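Local coordinates for uncharacterized protein (Bacteroides ovatus, PDB 4E6F) that is of unknown function but belongs to the DUF4468 family, whose domain has a TBP-like fold of a curved antiparallel sheet packed with helices, at residues 98-103 against 109-114; 47-52 against 61-66. All blocks are in the same frame, centred on the assembly; numbering follows the deposited sequence.

Overall arrangement
Contact 1 and contact 2 belong to the same helix-backed antiparallel sheet, their centres about 11 Å apart, and both are partly buried. Contact 1 (98-103 against 109-114) pairs two strands inside the sheet, about 9 Å from the centre of the chain; backbone bonds carry it, with a mostly polar face on one side and four buried apolar residues on the other. Contact 2 (47-52 against 61-66) is more peripheral, about 14 Å from that centre, where helix 38-54 meets the sheet's end strand 62-67 through a few apolar atoms and a water. Met-49, the one buried participant there, joins the two: its CE methyl packs 3.4 Å from CG2 of Val-101, on the helix-covered face of strand 90-104.

Contact 1: 98-103 against 109-114. With EDO (1,2-ethanediol), chain E.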
# COMPACT_ATOMS: atom_id res chain seq x y z
N GLN A 98 1.69 7.41 2.10
CA GLN A 98 1.95 8.19 0.91
C GLN A 98 2.04 7.23 -0.26
O GLN A 98 2.61 6.14 -0.13
CB GLN A 98 3.26 8.98 1.07
CG GLN A 98 3.62 9.79 -0.19
CD GLN A 98 4.77 10.75 0.04
OE1 GLN A 98 4.84 11.43 1.08
NE2 GLN A 98 5.67 10.83 -0.95
N ILE A 99 1.43 7.62 -1.39
CA ILE A 99 1.55 6.87 -2.66
C ILE A 99 2.49 7.68 -3.52
O ILE A 99 2.21 8.86 -3.74
CB ILE A 99 0.20 6.67 -3.40
CG1 ILE A 99 -0.89 6.16 -2.46
CG2 ILE A 99 0.40 5.72 -4.62
CD1 ILE A 99 -2.32 6.14 -3.15
N THR A 100 3.56 7.07 -4.03
CA THR A 100 4.53 7.76 -4.88
C THR A 100 4.60 7.02 -6.19
O THR A 100 4.89 5.81 -6.20
CB THR A 100 5.88 7.82 -4.19
OG1 THR A 100 5.70 8.56 -2.97
CG2 THR A 100 6.97 8.48 -5.08
N VAL A 101 4.35 7.72 -7.30
CA VAL A 101 4.34 7.11 -8.64
C VAL A 101 5.39 7.78 -9.49
O VAL A 101 5.45 9.01 -9.53
CB VAL A 101 2.93 7.22 -9.28
CG1 VAL A 101 2.94 6.71 -10.73
CG2 VAL A 101 1.91 6.46 -8.45
N THR A 102 6.23 6.96 -10.17
CA THR A 102 7.29 7.45 -11.04
C THR A 102 7.02 6.85 -12.44
O THR A 102 7.02 5.63 -12.60
CB THR A 102 8.66 7.04 -10.50
OG1 THR A 102 8.80 7.52 -9.15
CG2 THR A 102 9.82 7.60 -11.35
N CYS A 103 6.77 7.72 -13.41
CA CYS A 103 6.45 7.35 -14.80
C CYS A 103 7.64 7.62 -15.69
O CYS A 103 8.23 8.70 -15.64
CB CYS A 103 5.22 8.11 -15.30
SG CYS A 103 3.81 8.08 -14.16
N LEU A 109 6.49 2.94 -11.81
CA LEU A 109 6.82 2.39 -10.49
C LEU A 109 5.81 2.97 -9.52
O LEU A 109 5.64 4.19 -9.48
CB LEU A 109 8.26 2.74 -10.06
CG LEU A 109 8.66 2.31 -8.63
CD1 LEU A 109 8.71 0.80 -8.48
CD2 LEU A 109 10.03 2.96 -8.23
N VAL A 110 5.17 2.12 -8.71
CA VAL A 110 4.23 2.58 -7.69
C VAL A 110 4.78 2.18 -6.33
O VAL A 110 5.10 1.00 -6.12
CB VAL A 110 2.79 2.05 -7.90
CG1 VAL A 110 1.84 2.58 -6.81
CG2 VAL A 110 2.26 2.42 -9.29
N GLU A 111 4.95 3.15 -5.43
CA GLU A 111 5.43 2.90 -4.10
C GLU A 111 4.43 3.32 -3.05
O GLU A 111 3.79 4.38 -3.18
CB GLU A 111 6.75 3.66 -3.84
CG GLU A 111 7.88 3.15 -4.72
CD GLU A 111 9.13 4.01 -4.68
OE1 GLU A 111 9.08 5.18 -5.12
OE2 GLU A 111 10.17 3.50 -4.19
N LEU A 112 4.30 2.49 -1.99
CA LEU A 112 3.45 2.79 -0.85
C LEU A 112 4.39 2.93 0.34
O LEU A 112 5.08 1.97 0.71
CB LEU A 112 2.38 1.70 -0.64
CG LEU A 112 1.48 1.89 0.56
CD1 LEU A 112 0.50 3.04 0.33
CD2 LEU A 112 0.71 0.61 0.88
N GLU A 113 4.48 4.14 0.88
CA GLU A 113 5.45 4.42 1.93
C GLU A 113 4.93 5.34 3.02
O GLU A 113 3.77 5.74 2.98
CB GLU A 113 6.70 5.04 1.28
CG GLU A 113 6.42 6.30 0.46
CD GLU A 113 7.64 6.95 -0.14
OE1 GLU A 113 8.76 6.72 0.37
OE2 GLU A 113 7.50 7.69 -1.14
N LYS A 114 5.79 5.63 4.02
CA LYS A 114 5.47 6.50 5.15
C LYS A 114 4.18 6.00 5.83
O LYS A 114 3.27 6.78 6.13
CB LYS A 114 5.35 7.97 4.69
CG LYS A 114 6.65 8.48 4.09
CD LYS A 114 6.47 9.93 3.68
CE LYS A 114 7.67 10.46 2.97
NZ LYS A 114 7.44 11.88 2.59
C1 EDO E . 1.58 10.00 6.01
O1 EDO E . 2.12 9.37 4.86
C2 EDO E . 0.44 10.97 5.59
O2 EDO E . -0.63 10.27 4.94
O HOH W 1 7.61 5.74 -7.41
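Gln-98 and Glu-113 form one hydrogen-bonded pair of the antiparallel ladder between the two strands of a beta hairpin, followed by Thr-100 with Glu-111 and Thr-102 with Leu-109. Each of these pairs exchanges two N-H...O bonds.

On the mostly polar face the side chains form a chain of their own. Lys-114 NZ, at the end of a fully extended chain lying alongside Gln-98, donates to OE1 of Gln-98 (3.0 Å). The same amide gives NE2 to Thr-100 OG1 at 3.0 Å, and that hydroxyl donates in turn to Glu-113 OE2 over 2.7 Å, meeting its anti lone pair. Glu-113 reaches it with CG set between its own N and carbonyl carbon (chi1 56°). Farther along, a water lies 2.8 Å from both Thr-102 OG1 and Glu-111 OE1 and links the two side chains.

The other face is apolar: Ile-99 CG2 lies 4.1 Å from Val-110 CG1, and Val-101 CG2 is equally far from Val-110 CG2. Helices 38-54 and 149-169 cover this side.

With an alanine in place of Gln-98, Lys-114 NZ would probably lose this acceptor and Thr-100 OG1 its amide donor. The amide thus links the lysine ammonium to the Glu-113 carboxylate through the Thr-100 hydroxyl, and such a polarised chain would probably strengthen each bond in it.

Contact 2: 47-52 against 61-66; sequences KWMDER and SRIVFS
Ile-63 reaches from strand 62-67 toward helix 38-54 and meets Met-49 and Asp-50, a helix-on-sheet contact at the end strand of the TBP-like fold. Its CG1 stands anti to its own carbonyl carbon (chi1 -62°), and the branch runs on extended to carry CD1 up to the helix backbone, 3.7 Å from Asp-50 N. The same methyl lies 3.9 Å from Asp-50 CB, so the isoleucine leans on the helix main chain as well as on a side chain.

Met-49, a selenomethionine, comes across Ile-63 obliquely and touches it through selenium, with SE 4.0 Å from CG1 of Ile-63. Its chain is extended as far as SE and then bends (chi3 -65°), which turns the CE methyl toward strand 90-104. Ile-73 of strand 72-85 packs against both Met-49 and Ile-63.

Just beyond Ile-63 the strand carries a classic beta bulge, where Val-64 and Phe-65 both face Ala-74. Asp-50 turns its carboxylate to Lys-54 in a salt bridge through OD1. A thin polar link across the contact runs through a water, which accepts from Ile-63 N at 2.9 Å and donates only weakly to Asp-50 OD1, 3.4 Å away.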
# COMPACT_ATOMS: atom_id res chain seq x y z
N LYS A 47 -5.14 10.40 -13.07
CA LYS A 47 -6.57 10.11 -12.98
C LYS A 47 -6.81 8.98 -11.98
O LYS A 47 -7.71 9.07 -11.15
CB LYS A 47 -7.15 9.75 -14.36
CG LYS A 47 -7.35 10.96 -15.26
N TRP A 48 -6.00 7.92 -12.04
CA TRP A 48 -6.17 6.81 -11.11
C TRP A 48 -5.98 7.28 -9.66
O TRP A 48 -6.84 7.00 -8.80
CB TRP A 48 -5.20 5.65 -11.40
CG TRP A 48 -5.18 4.65 -10.28
CD1 TRP A 48 -6.14 3.73 -9.99
CD2 TRP A 48 -4.23 4.60 -9.20
NE1 TRP A 48 -5.85 3.10 -8.80
CE2 TRP A 48 -4.68 3.61 -8.29
CE3 TRP A 48 -3.02 5.27 -8.93
CZ2 TRP A 48 -3.98 3.30 -7.12
CZ3 TRP A 48 -2.33 4.96 -7.76
CH2 TRP A 48 -2.82 4.01 -6.86
N MSE A 49 -4.87 7.96 -9.38
CA MSE A 49 -4.62 8.35 -8.00
C MSE A 49 -5.68 9.33 -7.50
O MSE A 49 -6.10 9.23 -6.35
CB MSE A 49 -3.22 8.93 -7.80
CG MSE A 49 -2.87 8.91 -6.32
SE MSE A 49 -1.27 9.90 -5.88
CE MSE A 49 -0.01 8.79 -6.84
N ASP A 50 -6.12 10.25 -8.37
CA ASP A 50 -7.15 11.21 -7.98
C ASP A 50 -8.43 10.47 -7.56
O ASP A 50 -8.96 10.72 -6.49
CB ASP A 50 -7.44 12.17 -9.14
CG ASP A 50 -8.39 13.30 -8.80
OD1 ASP A 50 -8.41 13.71 -7.62
OD2 ASP A 50 -9.07 13.78 -9.71
N GLU A 51 -8.90 9.53 -8.40
CA GLU A 51 -10.11 8.78 -8.09
C GLU A 51 -9.92 7.85 -6.90
O GLU A 51 -10.80 7.75 -6.04
CB GLU A 51 -10.59 7.99 -9.32
CG GLU A 51 -11.10 8.87 -10.45
CD GLU A 51 -12.27 9.78 -10.13
OE1 GLU A 51 -13.21 9.34 -9.43
OE2 GLU A 51 -12.25 10.95 -10.59
N ARG A 52 -8.75 7.19 -6.81
CA ARG A 52 -8.47 6.27 -5.70
C ARG A 52 -8.46 7.00 -4.35
O ARG A 52 -8.96 6.48 -3.36
CB ARG A 52 -7.14 5.52 -5.95
CG ARG A 52 -6.66 4.64 -4.79
CD ARG A 52 -7.64 3.50 -4.48
NE ARG A 52 -7.17 2.68 -3.37
CZ ARG A 52 -7.24 3.03 -2.09
NH1 ARG A 52 -7.81 4.18 -1.72
NH2 ARG A 52 -6.73 2.23 -1.16
N SER A 61 -6.91 12.74 2.34
CA SER A 61 -6.64 11.93 1.16
C SER A 61 -6.70 12.79 -0.09
O SER A 61 -7.76 13.29 -0.47
CB SER A 61 -7.64 10.78 1.09
OG SER A 61 -7.47 9.94 2.23
N ARG A 62 -5.53 13.00 -0.73
CA ARG A 62 -5.48 13.86 -1.91
C ARG A 62 -4.11 13.78 -2.58
O ARG A 62 -3.10 13.41 -1.92
CB ARG A 62 -5.73 15.34 -1.48
CG ARG A 62 -4.76 15.81 -0.37
CD ARG A 62 -4.99 17.24 0.06
NE ARG A 62 -6.29 17.34 0.70
CZ ARG A 62 -6.96 18.47 0.82
NH1 ARG A 62 -6.44 19.62 0.39
NH2 ARG A 62 -8.16 18.48 1.39
N ILE A 63 -4.05 14.16 -3.87
CA ILE A 63 -2.76 14.29 -4.55
C ILE A 63 -2.12 15.56 -3.99
O ILE A 63 -2.79 16.60 -3.92
CB ILE A 63 -2.94 14.39 -6.07
CG1 ILE A 63 -3.59 13.10 -6.61
CG2 ILE A 63 -1.56 14.64 -6.75
CD1 ILE A 63 -3.79 13.09 -8.12
N VAL A 64 -0.82 15.50 -3.63
CA VAL A 64 -0.17 16.70 -3.08
C VAL A 64 1.01 17.20 -3.94
O VAL A 64 1.50 18.33 -3.73
CB VAL A 64 0.32 16.48 -1.62
CG1 VAL A 64 -0.86 16.20 -0.68
CG2 VAL A 64 1.33 15.32 -1.54
N PHE A 65 1.46 16.37 -4.90
CA PHE A 65 2.60 16.73 -5.73
C PHE A 65 2.46 16.11 -7.10
O PHE A 65 2.11 14.91 -7.21
CB PHE A 65 3.91 16.17 -5.07
CG PHE A 65 5.19 16.41 -5.86
CD1 PHE A 65 5.52 15.60 -6.94
CD2 PHE A 65 6.06 17.44 -5.51
CE1 PHE A 65 6.69 15.84 -7.69
CE2 PHE A 65 7.25 17.66 -6.23
CZ PHE A 65 7.55 16.87 -7.33
N SER A 66 2.81 16.87 -8.13
CA SER A 66 2.93 16.29 -9.46
C SER A 66 3.90 17.12 -10.28
O SER A 66 3.84 18.36 -10.27
CB SER A 66 1.56 16.12 -10.14
OG SER A 66 0.94 17.37 -10.39
O HOH W 2 -6.39 15.14 -5.23